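Local coordinates for protein cryptochrome DASH, chloroplastic/mitochondrial (PDB 2J4D) that repairs cyclobutane pyrimidine dimers in single-stranded DNA using FAD and a folate light antenna, and may also act as a blue-light photoreceptor, at residues 192-197 against 329-334; 411-416 against 427-432. All blocks are in the same frame, centred on the assembly; numbering follows the deposited sequence.

Contact 1 of 2, residues 192-197 against 329-334; sequences DVYTQF and RDYFRF. With FAD (flavin-adenine dinucleotide), chain C.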
loop_
_atom_site.group_PDB
_atom_site.type_symbol
_atom_site.label_atom_id
_atom_site.label_comp_id
_atom_site.label_asym_id
_atom_site.label_seq_id
_atom_site.Cartn_x
_atom_site.Cartn_y
_atom_site.Cartn_z
ATOM N N ASP A 192 -19.314 -1.780 -12.603
ATOM C CA ASP A 192 -18.514 -0.574 -12.820
ATOM C C ASP A 192 -18.863 0.530 -11.829
ATOM O O ASP A 192 -18.275 1.610 -11.853
ATOM C CB ASP A 192 -18.675 -0.054 -14.254
ATOM C CG ASP A 192 -17.843 -0.847 -15.255
ATOM O OD1 ASP A 192 -16.805 -1.411 -14.844
ATOM O OD2 ASP A 192 -18.211 -0.898 -16.449
ATOM N N VAL A 193 -19.832 0.255 -10.965
ATOM C CA VAL A 193 -20.249 1.208 -9.941
ATOM C C VAL A 193 -19.928 0.604 -8.575
ATOM O O VAL A 193 -20.412 -0.473 -8.235
ATOM C CB VAL A 193 -21.756 1.490 -10.028
ATOM C CG1 VAL A 193 -22.189 2.390 -8.873
ATOM C CG2 VAL A 193 -22.071 2.153 -11.366
ATOM N N TYR A 194 -19.105 1.296 -7.799
ATOM C CA TYR A 194 -18.711 0.799 -6.482
ATOM C C TYR A 194 -19.872 0.411 -5.582
ATOM O O TYR A 194 -19.845 -0.640 -4.941
ATOM C CB TYR A 194 -17.868 1.839 -5.750
ATOM C CG TYR A 194 -17.614 1.481 -4.297
ATOM C CD1 TYR A 194 -16.614 0.572 -3.939
ATOM C CD2 TYR A 194 -18.388 2.043 -3.282
ATOM C CE1 TYR A 194 -16.394 0.239 -2.597
ATOM C CE2 TYR A 194 -18.179 1.715 -1.946
ATOM C CZ TYR A 194 -17.183 0.816 -1.614
ATOM O OH TYR A 194 -16.988 0.507 -0.294
ATOM N N THR A 195 -20.884 1.271 -5.517
ATOM C CA THR A 195 -22.030 1.012 -4.662
ATOM C C THR A 195 -22.652 -0.342 -4.953
ATOM O O THR A 195 -23.041 -1.066 -4.035
ATOM C CB THR A 195 -23.099 2.100 -4.823
ATOM O OG1 THR A 195 -22.538 3.363 -4.447
ATOM C CG2 THR A 195 -24.295 1.804 -3.933
ATOM N N GLN A 196 -22.744 -0.686 -6.231
ATOM C CA GLN A 196 -23.318 -1.968 -6.602
ATOM C C GLN A 196 -22.422 -3.127 -6.189
ATOM O O GLN A 196 -22.909 -4.159 -5.730
ATOM C CB GLN A 196 -23.595 -2.001 -8.099
ATOM C CG GLN A 196 -24.711 -1.042 -8.478
ATOM C CD GLN A 196 -25.932 -1.196 -7.573
ATOM O OE1 GLN A 196 -26.332 -0.255 -6.874
ATOM N NE2 GLN A 196 -26.524 -2.388 -7.578
ATOM N N PHE A 197 -21.112 -2.954 -6.353
ATOM C CA PHE A 197 -20.155 -3.983 -5.954
ATOM C C PHE A 197 -20.276 -4.187 -4.447
ATOM O O PHE A 197 -20.398 -5.309 -3.961
ATOM C CB PHE A 197 -18.727 -3.536 -6.286
ATOM C CG PHE A 197 -17.667 -4.340 -5.594
ATOM C CD1 PHE A 197 -17.345 -5.620 -6.033
ATOM C CD2 PHE A 197 -16.982 -3.814 -4.496
ATOM C CE1 PHE A 197 -16.354 -6.367 -5.391
ATOM C CE2 PHE A 197 -15.991 -4.554 -3.847
ATOM C CZ PHE A 197 -15.676 -5.830 -4.295
ATOM N N ARG A 329 -10.643 -0.708 -1.278
ATOM C CA ARG A 329 -9.348 -1.288 -1.650
ATOM C C ARG A 329 -9.590 -2.585 -2.440
ATOM O O ARG A 329 -8.964 -2.824 -3.477
ATOM C CB ARG A 329 -8.521 -1.570 -0.394
ATOM C CG ARG A 329 -7.234 -2.336 -0.648
ATOM C CD ARG A 329 -6.351 -2.368 0.600
ATOM N NE ARG A 329 -5.178 -3.203 0.386
ATOM C CZ ARG A 329 -5.185 -4.530 0.464
ATOM N NH1 ARG A 329 -6.305 -5.181 0.765
ATOM N NH2 ARG A 329 -4.079 -5.212 0.206
ATOM N N ASP A 330 -10.499 -3.422 -1.941
ATOM C CA ASP A 330 -10.846 -4.670 -2.626
ATOM C C ASP A 330 -11.335 -4.361 -4.039
ATOM O O ASP A 330 -10.923 -4.994 -5.019
ATOM C CB ASP A 330 -11.982 -5.390 -1.889
ATOM C CG ASP A 330 -11.496 -6.309 -0.789
ATOM O OD1 ASP A 330 -10.334 -6.189 -0.334
ATOM O OD2 ASP A 330 -12.307 -7.160 -0.366
ATOM N N TYR A 331 -12.236 -3.389 -4.131
ATOM C CA TYR A 331 -12.820 -3.008 -5.410
ATOM C C TYR A 331 -11.777 -2.629 -6.447
ATOM O O TYR A 331 -11.827 -3.108 -7.576
ATOM C CB TYR A 331 -13.804 -1.850 -5.222
ATOM C CG TYR A 331 -14.543 -1.461 -6.482
ATOM C CD1 TYR A 331 -15.362 -2.379 -7.144
ATOM C CD2 TYR A 331 -14.419 -0.178 -7.018
ATOM C CE1 TYR A 331 -16.038 -2.033 -8.309
ATOM C CE2 TYR A 331 -15.092 0.183 -8.185
ATOM C CZ TYR A 331 -15.898 -0.749 -8.825
ATOM O OH TYR A 331 -16.564 -0.401 -9.978
ATOM N N PHE A 332 -10.836 -1.761 -6.089
ATOM C CA PHE A 332 -9.827 -1.380 -7.072
ATOM C C PHE A 332 -8.912 -2.544 -7.437
ATOM O O PHE A 332 -8.422 -2.626 -8.563
ATOM C CB PHE A 332 -9.014 -0.177 -6.584
ATOM C CG PHE A 332 -9.731 1.140 -6.763
ATOM C CD1 PHE A 332 -10.168 1.539 -8.026
ATOM C CD2 PHE A 332 -9.975 1.971 -5.679
ATOM C CE1 PHE A 332 -10.838 2.746 -8.203
ATOM C CE2 PHE A 332 -10.645 3.185 -5.842
ATOM C CZ PHE A 332 -11.077 3.576 -7.105
ATOM N N ARG A 333 -8.687 -3.446 -6.489
ATOM C CA ARG A 333 -7.843 -4.605 -6.758
ATOM C C ARG A 333 -8.539 -5.489 -7.806
ATOM O O ARG A 333 -7.914 -5.922 -8.779
ATOM C CB ARG A 333 -7.595 -5.382 -5.453
ATOM C CG ARG A 333 -7.021 -6.778 -5.632
ATOM C CD ARG A 333 -5.602 -6.768 -6.151
ATOM N NE ARG A 333 -4.670 -6.194 -5.186
ATOM C CZ ARG A 333 -3.346 -6.242 -5.309
ATOM N NH1 ARG A 333 -2.795 -6.844 -6.358
ATOM N NH2 ARG A 333 -2.574 -5.678 -4.391
ATOM N N PHE A 334 -9.833 -5.751 -7.627
ATOM C CA PHE A 334 -10.542 -6.583 -8.607
ATOM C C PHE A 334 -10.696 -5.825 -9.922
ATOM O O PHE A 334 -10.603 -6.403 -11.001
ATOM C CB PHE A 334 -11.927 -7.004 -8.083
ATOM C CG PHE A 334 -11.875 -7.899 -6.867
ATOM C CD1 PHE A 334 -11.083 -9.042 -6.858
ATOM C CD2 PHE A 334 -12.626 -7.598 -5.731
ATOM C CE1 PHE A 334 -11.033 -9.871 -5.728
ATOM C CE2 PHE A 334 -12.586 -8.422 -4.597
ATOM C CZ PHE A 334 -11.785 -9.558 -4.600
HETATM P PA FAD C . -8.319 5.246 5.968
HETATM O O1A FAD C . -7.935 4.935 7.360
HETATM O O2A FAD C . -9.337 6.290 5.699
HETATM O O5B FAD C . -8.814 3.909 5.224
HETATM C C5B FAD C . -8.455 2.606 5.735
HETATM C C4B FAD C . -7.921 1.766 4.569
HETATM O O4B FAD C . -8.936 1.682 3.570
HETATM C C3B FAD C . -6.701 2.345 3.861
HETATM O O3B FAD C . -5.492 2.087 4.555
HETATM C C2B FAD C . -6.812 1.693 2.517
HETATM O O2B FAD C . -6.203 0.426 2.415
HETATM C C1B FAD C . -8.331 1.670 2.267
HETATM N N9A FAD C . -8.861 2.813 1.494
HETATM C C8A FAD C . -9.443 3.967 1.980
HETATM N N7A FAD C . -9.822 4.793 1.014
HETATM C C5A FAD C . -9.479 4.148 -0.154
HETATM C C6A FAD C . -9.615 4.514 -1.514
HETATM N N6A FAD C . -10.173 5.641 -1.937
HETATM N N1A FAD C . -9.145 3.620 -2.462
HETATM C C2A FAD C . -8.560 2.440 -2.069
HETATM N N3A FAD C . -8.399 2.032 -0.788
HETATM C C4A FAD C . -8.861 2.923 0.131
HETATM N N1 FAD C . -4.363 4.118 -1.450
HETATM C C2 FAD C . -3.380 3.151 -1.440
HETATM O O2 FAD C . -3.411 2.232 -0.642
HETATM N N3 FAD C . -2.337 3.251 -2.374
HETATM C C4 FAD C . -2.230 4.273 -3.314
HETATM O O4 FAD C . -1.277 4.308 -4.115
HETATM C C4X FAD C . -3.242 5.263 -3.319
HETATM N N5 FAD C . -3.214 6.331 -4.229
HETATM C C5X FAD C . -4.273 7.238 -4.302
HETATM C C6 FAD C . -4.300 8.228 -5.293
HETATM C C7 FAD C . -5.356 9.163 -5.395
HETATM C C7M FAD C . -5.325 10.204 -6.488
HETATM C C8 FAD C . -6.435 9.084 -4.442
HETATM C C8M FAD C . -7.612 10.046 -4.472
HETATM C C9 FAD C . -6.420 8.092 -3.442
HETATM C C9A FAD C . -5.350 7.152 -3.348
HETATM N N10 FAD C . -5.307 6.139 -2.345
HETATM C C10 FAD C . -4.297 5.152 -2.366
HETATM C "C1'" FAD C . -6.520 5.858 -1.510
HETATM C "C2'" FAD C . -6.610 6.578 -0.149
HETATM O "O2'" FAD C . -6.396 7.968 -0.328
HETATM C "C3'" FAD C . -5.562 6.014 0.807
HETATM O "O3'" FAD C . -5.718 4.588 0.947
HETATM C "C4'" FAD C . -5.622 6.584 2.235
HETATM O "O4'" FAD C . -5.385 7.994 2.217
HETATM C "C5'" FAD C . -4.568 5.893 3.089
HETATM O "O5'" FAD C . -4.622 6.390 4.429
HETATM P P FAD C . -5.407 5.723 5.623
HETATM O O1P FAD C . -4.816 4.384 5.774
HETATM O O2P FAD C . -5.289 6.597 6.822
HETATM O O3P FAD C . -6.953 5.732 5.261
#

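Contact 2 of 2, residues 411-416 against 427-432; sequences MGAEWF and SNYGNW. With FAD (flavin-adenine dinucleotide), chain C.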
loop_
_atom_site.group_PDB
_atom_site.type_symbol
_atom_site.label_atom_id
_atom_site.label_comp_id
_atom_site.label_asym_id
_atom_site.label_seq_id
_atom_site.Cartn_x
_atom_site.Cartn_y
_atom_site.Cartn_z
ATOM N N MET A 411 0.930 12.007 -15.276
ATOM C CA MET A 411 2.105 12.661 -14.730
ATOM C C MET A 411 1.912 12.682 -13.222
ATOM O O MET A 411 2.847 12.433 -12.460
ATOM C CB MET A 411 2.241 14.089 -15.263
ATOM C CG MET A 411 2.606 14.150 -16.722
ATOM S SD MET A 411 2.852 15.843 -17.266
ATOM C CE MET A 411 4.617 15.992 -17.061
ATOM N N GLY A 412 0.687 12.973 -12.797
ATOM C CA GLY A 412 0.391 12.999 -11.376
ATOM C C GLY A 412 0.407 11.595 -10.782
ATOM O O GLY A 412 0.905 11.382 -9.670
ATOM N N ALA A 413 -0.124 10.629 -11.524
ATOM C CA ALA A 413 -0.160 9.247 -11.050
ATOM C C ALA A 413 1.242 8.659 -10.885
ATOM O O ALA A 413 1.501 7.932 -9.915
ATOM C CB ALA A 413 -0.995 8.376 -12.005
ATOM N N GLU A 414 2.148 8.972 -11.814
ATOM C CA GLU A 414 3.512 8.456 -11.730
ATOM C C GLU A 414 4.301 9.116 -10.612
ATOM O O GLU A 414 5.185 8.488 -10.009
ATOM C CB GLU A 414 4.248 8.601 -13.077
ATOM C CG GLU A 414 3.828 7.520 -14.089
ATOM C CD GLU A 414 4.705 7.437 -15.332
ATOM O OE1 GLU A 414 5.774 8.078 -15.383
ATOM O OE2 GLU A 414 4.317 6.698 -16.262
ATOM N N TRP A 415 3.992 10.379 -10.325
ATOM C CA TRP A 415 4.681 11.067 -9.239
ATOM C C TRP A 415 4.227 10.455 -7.913
ATOM O O TRP A 415 5.026 10.296 -6.988
ATOM C CB TRP A 415 4.395 12.572 -9.252
ATOM C CG TRP A 415 5.178 13.288 -8.177
ATOM C CD1 TRP A 415 4.671 14.008 -7.133
ATOM C CD2 TRP A 415 6.605 13.303 -8.020
ATOM N NE1 TRP A 415 5.695 14.471 -6.332
ATOM C CE2 TRP A 415 6.890 14.053 -6.853
ATOM C CE3 TRP A 415 7.668 12.755 -8.747
ATOM C CZ2 TRP A 415 8.197 14.269 -6.398
ATOM C CZ3 TRP A 415 8.972 12.968 -8.292
ATOM C CH2 TRP A 415 9.221 13.721 -7.128
ATOM N N PHE A 416 2.945 10.100 -7.824
ATOM C CA PHE A 416 2.429 9.460 -6.617
ATOM C C PHE A 416 3.117 8.085 -6.531
ATOM O O PHE A 416 3.503 7.631 -5.452
ATOM C CB PHE A 416 0.906 9.285 -6.704
ATOM C CG PHE A 416 0.112 10.407 -6.079
ATOM C CD1 PHE A 416 0.547 11.731 -6.154
ATOM C CD2 PHE A 416 -1.110 10.140 -5.457
ATOM C CE1 PHE A 416 -0.223 12.772 -5.622
ATOM C CE2 PHE A 416 -1.891 11.169 -4.922
ATOM C CZ PHE A 416 -1.444 12.493 -5.006
ATOM N N SER A 427 -4.870 0.641 -6.494
ATOM C CA SER A 427 -5.451 1.771 -5.784
ATOM C C SER A 427 -4.995 3.116 -6.337
ATOM O O SER A 427 -5.798 4.033 -6.471
ATOM C CB SER A 427 -5.107 1.692 -4.294
ATOM O OG SER A 427 -5.823 0.645 -3.656
ATOM N N ASN A 428 -3.712 3.242 -6.663
ATOM C CA ASN A 428 -3.218 4.523 -7.161
ATOM C C ASN A 428 -3.825 4.899 -8.502
ATOM O O ASN A 428 -4.458 5.942 -8.643
ATOM C CB ASN A 428 -1.698 4.509 -7.297
ATOM C CG ASN A 428 -1.135 5.893 -7.590
ATOM O OD1 ASN A 428 -1.366 6.830 -6.832
ATOM N ND2 ASN A 428 -0.400 6.023 -8.687
ATOM N N TYR A 429 -3.610 4.055 -9.499
ATOM C CA TYR A 429 -4.150 4.340 -10.813
ATOM C C TYR A 429 -5.670 4.265 -10.812
ATOM O O TYR A 429 -6.331 4.979 -11.563
ATOM C CB TYR A 429 -3.517 3.392 -11.827
ATOM C CG TYR A 429 -2.076 3.770 -12.089
ATOM C CD1 TYR A 429 -1.756 4.728 -13.060
ATOM C CD2 TYR A 429 -1.035 3.230 -11.319
ATOM C CE1 TYR A 429 -0.440 5.143 -13.258
ATOM C CE2 TYR A 429 0.295 3.646 -11.508
ATOM C CZ TYR A 429 0.580 4.603 -12.480
ATOM O OH TYR A 429 1.873 5.037 -12.678
ATOM N N GLY A 430 -6.222 3.410 -9.952
ATOM C CA GLY A 430 -7.665 3.300 -9.860
ATOM C C GLY A 430 -8.241 4.636 -9.422
ATOM O O GLY A 430 -9.111 5.208 -10.088
ATOM N N ASN A 431 -7.748 5.150 -8.302
ATOM C CA ASN A 431 -8.234 6.427 -7.802
ATOM C C ASN A 431 -7.916 7.576 -8.761
ATOM O O ASN A 431 -8.722 8.502 -8.898
ATOM C CB ASN A 431 -7.660 6.706 -6.415
ATOM C CG ASN A 431 -8.435 6.008 -5.308
ATOM O OD1 ASN A 431 -9.523 6.440 -4.932
ATOM N ND2 ASN A 431 -7.880 4.917 -4.788
ATOM N N TRP A 432 -6.763 7.531 -9.427
ATOM C CA TRP A 432 -6.429 8.589 -10.379
ATOM C C TRP A 432 -7.388 8.601 -11.576
ATOM O O TRP A 432 -7.812 9.673 -12.009
ATOM C CB TRP A 432 -4.978 8.476 -10.882
ATOM C CG TRP A 432 -3.992 9.227 -10.028
ATOM C CD1 TRP A 432 -3.252 8.732 -8.988
ATOM C CD2 TRP A 432 -3.696 10.630 -10.096
ATOM N NE1 TRP A 432 -2.521 9.740 -8.403
ATOM C CE2 TRP A 432 -2.775 10.915 -9.062
ATOM C CE3 TRP A 432 -4.123 11.674 -10.927
ATOM C CZ2 TRP A 432 -2.272 12.205 -8.836
ATOM C CZ3 TRP A 432 -3.626 12.956 -10.702
ATOM C CH2 TRP A 432 -2.711 13.208 -9.663
HETATM P PA FAD C . -8.319 5.246 5.968
HETATM O O1A FAD C . -7.935 4.935 7.360
HETATM O O2A FAD C . -9.337 6.290 5.699
HETATM O O5B FAD C . -8.814 3.909 5.224
HETATM C C5B FAD C . -8.455 2.606 5.735
HETATM C C4B FAD C . -7.921 1.766 4.569
HETATM O O4B FAD C . -8.936 1.682 3.570
HETATM C C3B FAD C . -6.701 2.345 3.861
HETATM O O3B FAD C . -5.492 2.087 4.555
HETATM C C2B FAD C . -6.812 1.693 2.517
HETATM O O2B FAD C . -6.203 0.426 2.415
HETATM C C1B FAD C . -8.331 1.670 2.267
HETATM N N9A FAD C . -8.861 2.813 1.494
HETATM C C8A FAD C . -9.443 3.967 1.980
HETATM N N7A FAD C . -9.822 4.793 1.014
HETATM C C5A FAD C . -9.479 4.148 -0.154
HETATM C C6A FAD C . -9.615 4.514 -1.514
HETATM N N6A FAD C . -10.173 5.641 -1.937
HETATM N N1A FAD C . -9.145 3.620 -2.462
HETATM C C2A FAD C . -8.560 2.440 -2.069
HETATM N N3A FAD C . -8.399 2.032 -0.788
HETATM C C4A FAD C . -8.861 2.923 0.131
HETATM N N1 FAD C . -4.363 4.118 -1.450
HETATM C C2 FAD C . -3.380 3.151 -1.440
HETATM O O2 FAD C . -3.411 2.232 -0.642
HETATM N N3 FAD C . -2.337 3.251 -2.374
HETATM C C4 FAD C . -2.230 4.273 -3.314
HETATM O O4 FAD C . -1.277 4.308 -4.115
HETATM C C4X FAD C . -3.242 5.263 -3.319
HETATM N N5 FAD C . -3.214 6.331 -4.229
HETATM C C5X FAD C . -4.273 7.238 -4.302
HETATM C C6 FAD C . -4.300 8.228 -5.293
HETATM C C7 FAD C . -5.356 9.163 -5.395
HETATM C C7M FAD C . -5.325 10.204 -6.488
HETATM C C8 FAD C . -6.435 9.084 -4.442
HETATM C C8M FAD C . -7.612 10.046 -4.472
HETATM C C9 FAD C . -6.420 8.092 -3.442
HETATM C C9A FAD C . -5.350 7.152 -3.348
HETATM N N10 FAD C . -5.307 6.139 -2.345
HETATM C C10 FAD C . -4.297 5.152 -2.366
HETATM C "C1'" FAD C . -6.520 5.858 -1.510
HETATM C "C2'" FAD C . -6.610 6.578 -0.149
HETATM O "O2'" FAD C . -6.396 7.968 -0.328
HETATM C "C3'" FAD C . -5.562 6.014 0.807
HETATM O "O3'" FAD C . -5.718 4.588 0.947
HETATM C "C4'" FAD C . -5.622 6.584 2.235
HETATM O "O4'" FAD C . -5.385 7.994 2.217
HETATM C "C5'" FAD C . -4.568 5.893 3.089
HETATM O "O5'" FAD C . -4.622 6.390 4.429
HETATM P P FAD C . -5.407 5.723 5.623
HETATM O O1P FAD C . -4.816 4.384 5.774
HETATM O O2P FAD C . -5.289 6.597 6.822
HETATM O O3P FAD C . -6.953 5.732 5.261
HETATM O O HOH W 1 2.143 4.937 -15.539
#

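Contact 1 of 2, residues 192-197 against 329-334
Tyr-331 reaches from helix 317-339 to the start of helix 194-204 and packs against both Tyr-194 and Phe-197, which approach it from the same side of its ring plane. With CG anti to the backbone N (chi1 -175°), its ring runs out toward the first turn of that helix. Over this face sits Tyr-194 CA, 4.1 Å from the ring centroid, and the edge of the Tyr-194 ring is turned to the same ring in an offset edge-to-face pair, planes 76° apart. The tight side belongs to Phe-197: Tyr-331 CD1 lies over its face, 3.4 Å from Phe-197 CG, the two side chains running antiparallel alongside one another. The tip of Phe-197 goes on to Phe-334, where CZ stands 3.8 Å from CD2 of that ring. Looser are the side chains of the partly exposed Asp-192 and Val-193, which stand off, although Tyr-331 OH abuts the Asp-192 backbone and is hydrogen-bonded to Pro-191 O. The Asp-192 carboxylate forms a salt bridge with Lys-338. An alanine in place of Tyr-331 would probably leave a gap against Tyr-194 and Phe-197, and Pro-191 O without its hydroxyl partner. Arg-329 and Phe-332 touch FAD, Phe-332 CD2 lying 3.7 Å from N1A of the adenine. In this class-1 photolyase family member, an aromatic cluster thus joins helix 194-204 to helix 317-339 of the FAD-binding part.

Contact 2 of 2, residues 411-416 against 427-432
Helices 409-419 and 425-436 run nearly antiparallel, their short segments 411-416 and 427-432 passing 9.8 Å apart between axes at 153°, with Ala-413 and Tyr-429 closest in CA position. The indole of Trp-432 lies flat against the backbone of Gly-412 and Ala-413: Ala-413 CA stands over the five-membered ring, 3.6 Å from its centroid, and Gly-412 C is 3.4 Å from Trp-432 CZ2. Having no side chain, Gly-412 lets the indole lie this close on the backbone. The opposite indole face carries the flavin methyl C7M, and the indole edge points into the face of Phe-416 in an edge-to-face pair. The edge of Phe-416 in turn meets flavin C6. Ala-413 CB fills the angle between Trp-432 and Tyr-429, 3.5 Å from Tyr-429 CE1. The one direct hydrogen bond between the segments runs from Asn-428 ND2 to Ala-413 O, 3.0 Å long and bent to 146° at the hydrogen; CG anti to the backbone N (chi1 -170°) carries the amide across. Its other end, OD1, is 3.2 Å from flavin N5. On the folate side, a water donates to both Glu-414 OE2 and Tyr-429 OH; OE2 is also bonded to Phe-84 N, and the hydroxyl to Glu-417. Asn-431, facing the other way, pairs its amide with N1A and N6A of the adenine. The bond to Ala-413 O fixes the rotation of the Asn-428 amide, so its carbonyl oxygen is held beside N5, where it would probably influence the flavin's redox and protonation behaviour.

How the contacts relate
Contact 1 closes before contact 2 opens along the chain, and they lie about 17 Å apart, centre to centre. Contact 1 joins helices 194-204 and 317-339, far apart in sequence; contact 2 pairs helices 409-419 and 425-436, near neighbours within the FAD-binding domain. They meet where Phe-332 of 329-334 packs on 427-432, its CE2 3.4 Å from Asn-431 ND2 and its ring also against Gly-430. Both touch FAD: contact 1 reaches the adenine and its ribose, contact 2 the adenine and the flavin. Contact 2 also touches the folate through Tyr-429, which is consistent with an antenna role, while Asp-192 of contact 1 belongs to a second folate pocket.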